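Local coordinates for PUA domain-containing protein (Aeropyrum pernix, PDB 2CX0) that probably binds RNA through its PUA domain and may act in translation initiation, although its precise role is unknown, at residues A[34-39]-A[87-92]; A[75-80]-A[140-145]. All coordinates share one frame; numbering follows the deposited sequence.

How the interactions relate
Interaction 1 (34-39 with 87-92) and interaction 2 (75-80 with 140-145) lie with their centres about 12 Å apart and belong to one continuous interface between the N-terminal region and the PUA domain. Interaction 1 sits nearer the surface and joins two loops; interaction 2 is buried near the middle of the chain, about 3 Å from its centre. They meet at the edge strand 76-78. Tyr-34 OH lies 2.6 Å from Ile-76 O, probably as a hydrogen bond, while Trp-90 CZ2 packs 3.7 Å from Pro-78 CB. Along the sequence their segments alternate (34-39, 75-80, 87-92, 140-145), so the two contacts interlock in chain order.

Interaction 1. Residues A[34-39]-A[87-92]; sequences YTRIPF and GVDWLK
Arg-36 grips Asp-89 end-on, with NH1 and NH2 both donating to the single oxygen OD2. The NH1 to OD2 bond of this salt bridge is 3.1 Å long, and the guanidinium and carboxylate planes are 23° apart. Beside it, Thr-35 N donates to Trp-90 O at 2.8 Å, and Thr-35 OG1 donates to a water that gives its protons to Asp-89 O and Leu-91 O. Through this water the hydroxyl reaches two carbonyls of the other loop. Val-88 to Leu-91 form a type I beta turn, part of the connection from helix 80-86 to strand 93-97 of the PUA domain. From this turn Trp-90 carries the packing. With CG between its backbone N and carbonyl carbon (chi1 64°), the indole lies against Pro-38, whose CB stands 3.6 Å from the centroid of the five-membered ring, a CH-pi contact suited to the stiff proline ring. A weak bond from Trp-90 NE1 to Gly-87 O helps hold the indole in this rotation. Leu-91 CD2 covers the opposite face toward the rim. Tyr-34 lies side by side with the indole, its CG and CD1 near Trp-90 CZ3, the ring planes at 42°. Its hydroxyl probably hydrogen-bonds Ile-76 O.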
ATOM      1  N   TYR A  34      -4.016  -9.533  -6.661  1.00 14.64           N
ATOM      2  CA  TYR A  34      -5.138  -8.690  -6.293  1.00 16.12           C
ATOM      3  C   TYR A  34      -6.364  -9.288  -6.935  1.00 17.24           C
ATOM      4  O   TYR A  34      -6.240 -10.013  -7.925  1.00 21.20           O
ATOM      5  CB  TYR A  34      -4.887  -7.281  -6.863  1.00 12.33           C
ATOM      6  CG  TYR A  34      -3.638  -6.681  -6.267  1.00 13.27           C
ATOM      7  CD1 TYR A  34      -3.613  -6.300  -4.914  1.00 12.94           C
ATOM      8  CD2 TYR A  34      -2.471  -6.557  -7.015  1.00 12.08           C
ATOM      9  CE1 TYR A  34      -2.445  -5.800  -4.323  1.00 13.63           C
ATOM     10  CE2 TYR A  34      -1.291  -6.069  -6.446  1.00 10.94           C
ATOM     11  CZ  TYR A  34      -1.292  -5.684  -5.091  1.00 15.94           C
ATOM     12  OH  TYR A  34      -0.177  -5.166  -4.537  1.00 13.25           O
ATOM     13  N   THR A  35      -7.529  -8.951  -6.404  1.00 20.33           N
ATOM     14  CA  THR A  35      -8.781  -9.459  -6.947  1.00 18.63           C
ATOM     15  C   THR A  35      -8.974  -8.947  -8.361  1.00 24.39           C
ATOM     16  O   THR A  35      -9.432  -9.681  -9.241  1.00 20.98           O
ATOM     17  CB  THR A  35      -9.957  -8.998  -6.077  1.00 17.86           C
ATOM     18  OG1 THR A  35      -9.785  -9.510  -4.748  1.00 22.10           O
ATOM     19  CG2 THR A  35     -11.272  -9.466  -6.622  1.00 19.90           C
ATOM     20  N   ARG A  36      -8.643  -7.690  -8.584  1.00 15.37           N
ATOM     21  CA  ARG A  36      -8.797  -7.126  -9.932  1.00 22.04           C
ATOM     22  C   ARG A  36      -7.939  -5.875 -10.091  1.00 19.72           C
ATOM     23  O   ARG A  36      -7.497  -5.308  -9.099  1.00 17.73           O
ATOM     24  CB  ARG A  36     -10.252  -6.727 -10.176  1.00 13.99           C
ATOM     25  CG  ARG A  36     -10.653  -5.464  -9.421  1.00 22.99           C
ATOM     26  CD  ARG A  36     -12.172  -5.131  -9.556  1.00 25.41           C
ATOM     27  NE  ARG A  36     -12.979  -6.092  -8.824  1.00 29.13           N
ATOM     28  CZ  ARG A  36     -13.409  -5.910  -7.586  1.00 28.65           C
ATOM     29  NH1 ARG A  36     -13.128  -4.789  -6.943  1.00 21.52           N
ATOM     30  NH2 ARG A  36     -14.089  -6.882  -6.997  1.00 30.28           N
ATOM     31  N   ILE A  37      -7.710  -5.472 -11.338  1.00 16.94           N
ATOM     32  CA  ILE A  37      -7.006  -4.234 -11.616  1.00 24.27           C
ATOM     33  C   ILE A  37      -8.051  -3.153 -11.306  1.00 23.55           C
ATOM     34  O   ILE A  37      -9.143  -3.108 -11.866  1.00 26.76           O
ATOM     35  CB  ILE A  37      -6.538  -4.138 -13.086  1.00 26.76           C
ATOM     36  CG1 ILE A  37      -5.214  -4.938 -13.273  1.00 31.50           C
ATOM     37  CG2 ILE A  37      -6.163  -2.690 -13.405  1.00 29.06           C
ATOM     38  CD1 ILE A  37      -5.328  -6.393 -13.226  1.00 36.91           C
ATOM     39  N   PRO A  38      -7.709  -2.246 -10.411  1.00 23.21           N
ATOM     40  CA  PRO A  38      -8.587  -1.170  -9.979  1.00 25.05           C
ATOM     41  C   PRO A  38      -8.839  -0.031 -10.964  1.00 25.20           C
ATOM     42  O   PRO A  38      -9.812   0.689 -10.831  1.00 29.42           O
ATOM     43  CB  PRO A  38      -7.912  -0.716  -8.697  1.00 22.57           C
ATOM     44  CG  PRO A  38      -6.475  -0.870  -9.027  1.00 25.28           C
ATOM     45  CD  PRO A  38      -6.402  -2.189  -9.743  1.00 26.07           C
ATOM     46  N   PHE A  39      -7.963   0.137 -11.942  1.00 21.15           N
ATOM     47  CA  PHE A  39      -8.105   1.216 -12.921  1.00 27.86           C
ATOM     48  C   PHE A  39      -8.309   0.702 -14.321  1.00 30.85           C
ATOM     49  O   PHE A  39      -7.993  -0.463 -14.624  1.00 26.26           O
ATOM     50  CB  PHE A  39      -6.871   2.125 -12.921  1.00 26.23           C
ATOM     51  CG  PHE A  39      -5.588   1.375 -13.015  1.00 29.20           C
ATOM     52  CD1 PHE A  39      -5.075   1.003 -14.251  1.00 28.70           C
ATOM     53  CD2 PHE A  39      -4.893   1.006 -11.848  1.00 28.66           C
ATOM     54  CE1 PHE A  39      -3.892   0.282 -14.352  1.00 30.67           C
ATOM     55  CE2 PHE A  39      -3.699   0.275 -11.946  1.00 23.79           C
ATOM     56  CZ  PHE A  39      -3.204  -0.085 -13.178  1.00 23.98           C
ATOM     57  N   GLY A  87     -10.133   2.746  -3.624  1.00 15.95           N
ATOM     58  CA  GLY A  87     -10.825   1.891  -2.675  1.00 13.67           C
ATOM     59  C   GLY A  87      -9.971   0.704  -2.310  1.00 16.19           C
ATOM     60  O   GLY A  87      -8.794   0.625  -2.750  1.00 13.25           O
ATOM     61  N   VAL A  88     -10.556  -0.238  -1.562  1.00 13.54           N
ATOM     62  CA  VAL A  88      -9.804  -1.410  -1.118  1.00 12.92           C
ATOM     63  C   VAL A  88     -10.426  -2.695  -1.556  1.00 18.53           C
ATOM     64  O   VAL A  88      -9.899  -3.799  -1.286  1.00 13.60           O
ATOM     65  CB  VAL A  88      -9.716  -1.438   0.431  1.00 15.60           C
ATOM     66  CG1 VAL A  88      -8.834  -0.277   0.869  1.00 14.95           C
ATOM     67  CG2 VAL A  88     -11.161  -1.321   1.069  1.00 13.17           C
ATOM     68  N   ASP A  89     -11.568  -2.582  -2.236  1.00 15.55           N
ATOM     69  CA  ASP A  89     -12.265  -3.804  -2.628  1.00 19.44           C
ATOM     70  C   ASP A  89     -11.498  -4.649  -3.664  1.00 18.76           C
ATOM     71  O   ASP A  89     -11.745  -5.825  -3.788  1.00 19.36           O
ATOM     72  CB  ASP A  89     -13.694  -3.492  -3.117  1.00 17.80           C
ATOM     73  CG  ASP A  89     -14.530  -4.747  -3.243  1.00 28.17           C
ATOM     74  OD1 ASP A  89     -14.857  -5.317  -2.186  1.00 25.49           O
ATOM     75  OD2 ASP A  89     -14.824  -5.184  -4.398  1.00 23.40           O
ATOM     76  N   TRP A  90     -10.564  -4.044  -4.373  1.00 15.98           N
ATOM     77  CA  TRP A  90      -9.755  -4.767  -5.345  1.00 13.83           C
ATOM     78  C   TRP A  90      -8.609  -5.600  -4.702  1.00 16.32           C
ATOM     79  O   TRP A  90      -7.944  -6.407  -5.379  1.00 15.60           O
ATOM     80  CB  TRP A  90      -9.186  -3.772  -6.351  1.00 15.44           C
ATOM     81  CG  TRP A  90      -8.240  -2.767  -5.774  1.00 13.31           C
ATOM     82  CD1 TRP A  90      -8.554  -1.658  -5.018  1.00 16.13           C
ATOM     83  CD2 TRP A  90      -6.810  -2.783  -5.885  1.00 13.27           C
ATOM     84  NE1 TRP A  90      -7.408  -0.992  -4.648  1.00 16.61           N
ATOM     85  CE2 TRP A  90      -6.320  -1.656  -5.171  1.00 12.84           C
ATOM     86  CE3 TRP A  90      -5.893  -3.637  -6.520  1.00 19.52           C
ATOM     87  CZ2 TRP A  90      -4.940  -1.360  -5.080  1.00 13.39           C
ATOM     88  CZ3 TRP A  90      -4.514  -3.349  -6.426  1.00 18.04           C
ATOM     89  CH2 TRP A  90      -4.056  -2.218  -5.709  1.00 19.85           C
ATOM     90  N   LEU A  91      -8.368  -5.400  -3.405  1.00 14.18           N
ATOM     91  CA  LEU A  91      -7.338  -6.190  -2.688  1.00 15.77           C
ATOM     92  C   LEU A  91      -7.939  -7.525  -2.318  1.00 15.93           C
ATOM     93  O   LEU A  91      -9.166  -7.636  -2.174  1.00 17.77           O
ATOM     94  CB  LEU A  91      -6.936  -5.484  -1.387  1.00 13.54           C
ATOM     95  CG  LEU A  91      -6.412  -4.050  -1.622  1.00 16.68           C
ATOM     96  CD1 LEU A  91      -6.180  -3.422  -0.162  1.00 12.06           C
ATOM     97  CD2 LEU A  91      -5.139  -4.007  -2.456  1.00 13.91           C
ATOM     98  N   LYS A  92      -7.104  -8.546  -2.143  1.00 12.73           N
ATOM     99  CA  LYS A  92      -7.630  -9.880  -1.748  1.00 12.18           C
ATOM    100  C   LYS A  92      -8.246  -9.800  -0.332  1.00 21.73           C
ATOM    101  O   LYS A  92      -9.185 -10.523   0.007  1.00 25.12           O
ATOM    102  CB  LYS A  92      -6.496 -10.863  -1.762  1.00 11.47           C
ATOM    103  CG  LYS A  92      -6.090 -11.208  -3.194  1.00 15.85           C
ATOM    104  CD  LYS A  92      -5.124 -12.375  -3.198  1.00 19.08           C
ATOM    105  CE  LYS A  92      -4.718 -12.763  -4.619  1.00 35.75           C
ATOM    106  NZ  LYS A  92      -5.637 -13.752  -5.266  1.00 39.27           N
TER
HETATM  107  O   HOH W   1     -11.626  -8.356  -3.117  1.00 37.02           O

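Interaction 2. Residues A[75-80]-A[140-145]; sequences RIYPTL and VMVGVA
Val-142 lies at the middle of this contact, its two methyls divided among three side chains. CG1 meets the edge of the Tyr-77 ring, 3.8 Å from CD1, and has Pro-78 CD beside it at 4.1 Å. CG2 lies 3.8 Å from Leu-80 CD2, the leucine and valine running antiparallel alongside one another. CG2 also comes within 3.6 Å of Pro-78 O, a carbonyl that the contact buries and that has no polar partner in the model. Branched, compact valines suit the strand because each offers two methyls to its neighbours. Two residues on, Val-144 CG2 touches Tyr-77 OH at 3.3 Å, with the two side chains crossing at about a right angle. Leu-80 CD1 packs against Val-140 O. The Tyr-77 side chain leaves its backbone toward strand 140-145 with CG beside the backbone N (chi1 -68°), and the ring presents its edge to both valines. The phenol is held at its far end: Arg-75 NH2 donates to Tyr-77 OH over 3.1 Å, and Asp-73 is hydrogen-bonded to the same hydroxyl. An alanine in place of Tyr-77 would probably leave a gap beside Val-142 and Val-144 and deprive Arg-75 and Asp-73 of their shared hydroxyl partner. Arg-75 NH2 binds Gly-126 O as well, and its guanidinium edge faces Val-144. The strands 76-78 and 140-145 run at 148° to each other with their axes 7.9 Å apart, and are joined by side chains: a largely apolar interface between the edge of the N-terminal antiparallel sheet and the mixed sheet of the PUA domain.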
ATOM      1  N   ARG A  75       7.579  -7.401  -5.974  1.00 19.68           N
ATOM      2  CA  ARG A  75       6.179  -7.260  -6.214  1.00 16.07           C
ATOM      3  C   ARG A  75       5.764  -5.786  -6.198  1.00  8.14           C
ATOM      4  O   ARG A  75       6.458  -4.936  -5.593  1.00 12.69           O
ATOM      5  CB  ARG A  75       5.358  -7.988  -5.151  1.00 21.96           C
ATOM      6  CG  ARG A  75       5.281  -9.475  -5.365  1.00 31.91           C
ATOM      7  CD  ARG A  75       4.094 -10.079  -4.605  1.00 32.21           C
ATOM      8  NE  ARG A  75       4.198  -9.858  -3.160  1.00 33.38           N
ATOM      9  CZ  ARG A  75       3.428 -10.481  -2.260  1.00 30.43           C
ATOM     10  NH1 ARG A  75       2.496 -11.368  -2.650  1.00 19.62           N
ATOM     11  NH2 ARG A  75       3.591 -10.229  -0.969  1.00 20.34           N
ATOM     12  N   ILE A  76       4.650  -5.524  -6.878  1.00 10.79           N
ATOM     13  CA  ILE A  76       4.130  -4.165  -6.958  1.00 12.97           C
ATOM     14  C   ILE A  76       3.000  -4.013  -5.917  1.00 12.14           C
ATOM     15  O   ILE A  76       2.069  -4.851  -5.851  1.00 15.14           O
ATOM     16  CB  ILE A  76       3.625  -3.858  -8.389  1.00 14.79           C
ATOM     17  CG1 ILE A  76       4.838  -3.819  -9.355  1.00 18.47           C
ATOM     18  CG2 ILE A  76       2.917  -2.433  -8.439  1.00  8.73           C
ATOM     19  CD1 ILE A  76       4.465  -4.336 -10.725  1.00 28.85           C
ATOM     20  N   TYR A  77       3.102  -2.943  -5.122  1.00 11.26           N
ATOM     21  CA  TYR A  77       2.160  -2.616  -4.060  1.00 11.57           C
ATOM     22  C   TYR A  77       1.505  -1.235  -4.263  1.00 14.44           C
ATOM     23  O   TYR A  77       2.020  -0.367  -4.957  1.00 14.52           O
ATOM     24  CB  TYR A  77       2.885  -2.515  -2.695  1.00 12.39           C
ATOM     25  CG  TYR A  77       3.435  -3.789  -2.157  1.00 11.02           C
ATOM     26  CD1 TYR A  77       2.786  -4.453  -1.116  1.00 14.87           C
ATOM     27  CD2 TYR A  77       4.599  -4.341  -2.715  1.00 11.51           C
ATOM     28  CE1 TYR A  77       3.295  -5.679  -0.624  1.00 14.24           C
ATOM     29  CE2 TYR A  77       5.125  -5.590  -2.234  1.00 12.23           C
ATOM     30  CZ  TYR A  77       4.453  -6.223  -1.199  1.00 15.25           C
ATOM     31  OH  TYR A  77       4.896  -7.432  -0.747  1.00 15.24           O
ATOM     32  N   PRO A  78       0.329  -1.051  -3.687  1.00 14.57           N
ATOM     33  CA  PRO A  78      -0.350   0.243  -3.809  1.00  8.56           C
ATOM     34  C   PRO A  78       0.128   1.151  -2.654  1.00 15.25           C
ATOM     35  O   PRO A  78       0.431   0.681  -1.517  1.00 12.47           O
ATOM     36  CB  PRO A  78      -1.835  -0.079  -3.566  1.00  9.18           C
ATOM     37  CG  PRO A  78      -1.723  -1.382  -2.579  1.00 13.43           C
ATOM     38  CD  PRO A  78      -0.476  -2.113  -3.064  1.00 12.27           C
ATOM     39  N   THR A  79       0.121   2.464  -2.923  1.00 10.21           N
ATOM     40  CA  THR A  79       0.367   3.422  -1.889  1.00 12.90           C
ATOM     41  C   THR A  79      -0.980   3.587  -1.173  1.00 13.36           C
ATOM     42  O   THR A  79      -2.065   3.147  -1.661  1.00 12.10           O
ATOM     43  CB  THR A  79       0.652   4.802  -2.472  1.00 12.47           C
ATOM     44  OG1 THR A  79      -0.425   5.140  -3.415  1.00 10.80           O
ATOM     45  CG2 THR A  79       2.083   4.778  -3.164  1.00 11.36           C
ATOM     46  N   LEU A  80      -0.937   4.281  -0.040  1.00 11.73           N
ATOM     47  CA  LEU A  80      -2.220   4.560   0.645  1.00 16.27           C
ATOM     48  C   LEU A  80      -3.035   5.531  -0.216  1.00 15.56           C
ATOM     49  O   LEU A  80      -4.276   5.524  -0.165  1.00 12.03           O
ATOM     50  CB  LEU A  80      -1.981   5.175   2.042  1.00 16.91           C
ATOM     51  CG  LEU A  80      -1.332   4.156   2.995  1.00 15.11           C
ATOM     52  CD1 LEU A  80      -1.327   4.833   4.364  1.00 14.63           C
ATOM     53  CD2 LEU A  80      -2.146   2.821   3.112  1.00 17.01           C
ATOM     54  N   VAL A 140      -4.383   2.516   7.006  1.00 10.62           N
ATOM     55  CA  VAL A 140      -3.204   3.061   7.676  1.00 10.50           C
ATOM     56  C   VAL A 140      -1.886   2.370   7.285  1.00 13.75           C
ATOM     57  O   VAL A 140      -0.791   2.907   7.518  1.00 11.88           O
ATOM     58  CB  VAL A 140      -3.365   3.026   9.253  1.00 16.04           C
ATOM     59  CG1 VAL A 140      -4.560   3.889   9.671  1.00 20.41           C
ATOM     60  CG2 VAL A 140      -3.618   1.633   9.708  1.00 18.44           C
HETATM   61  N   MSE A 141      -1.971   1.163   6.725  1.00 13.84           N
HETATM   62  CA  MSE A 141      -0.754   0.467   6.350  1.00 10.85           C
HETATM   63  C   MSE A 141      -1.072  -0.585   5.274  1.00 10.79           C
HETATM   64  O   MSE A 141      -2.179  -1.129   5.201  1.00 10.46           O
HETATM   65  CB  MSE A 141      -0.159  -0.208   7.582  1.00  9.09           C
HETATM   66  CG  MSE A 141       1.150  -1.105   7.316  1.00  6.93           C
HETATM   67 SE   MSE A 141       0.651  -2.999   7.059  1.00 14.46          SE
HETATM   68  CE  MSE A 141       0.625  -3.483   8.995  1.00 11.38           C
ATOM     69  N   VAL A 142      -0.077  -0.830   4.428  1.00  9.86           N
ATOM     70  CA  VAL A 142      -0.145  -1.841   3.373  1.00  9.62           C
ATOM     71  C   VAL A 142       0.987  -2.798   3.710  1.00 12.42           C
ATOM     72  O   VAL A 142       2.081  -2.331   4.021  1.00 13.11           O
ATOM     73  CB  VAL A 142       0.110  -1.199   1.946  1.00 13.36           C
ATOM     74  CG1 VAL A 142       0.439  -2.265   0.968  1.00 17.56           C
ATOM     75  CG2 VAL A 142      -1.240  -0.474   1.483  1.00 20.22           C
ATOM     76  N   GLY A 143       0.715  -4.097   3.628  1.00  9.46           N
ATOM     77  CA  GLY A 143       1.729  -5.083   3.939  1.00 13.26           C
ATOM     78  C   GLY A 143       1.423  -6.521   3.503  1.00 13.59           C
ATOM     79  O   GLY A 143       0.580  -6.788   2.636  1.00 15.43           O
ATOM     80  N   VAL A 144       2.154  -7.453   4.117  1.00 13.17           N
ATOM     81  CA  VAL A 144       2.043  -8.829   3.742  1.00 14.59           C
ATOM     82  C   VAL A 144       1.435  -9.663   4.853  1.00 13.84           C
ATOM     83  O   VAL A 144       1.896  -9.621   6.006  1.00 12.87           O
ATOM     84  CB  VAL A 144       3.465  -9.371   3.364  1.00 16.63           C
ATOM     85  CG1 VAL A 144       3.360 -10.868   2.905  1.00  9.95           C
ATOM     86  CG2 VAL A 144       4.106  -8.482   2.283  1.00 18.11           C
ATOM     87  N   ALA A 145       0.401 -10.426   4.507  1.00 11.86           N
ATOM     88  CA  ALA A 145      -0.252 -11.258   5.519  1.00 16.50           C
ATOM     89  C   ALA A 145       0.753 -12.321   5.996  1.00 16.38           C
ATOM     90  O   ALA A 145       1.423 -12.952   5.192  1.00 12.76           O
ATOM     91  CB  ALA A 145      -1.510 -11.965   4.935  1.00  7.27           C
TER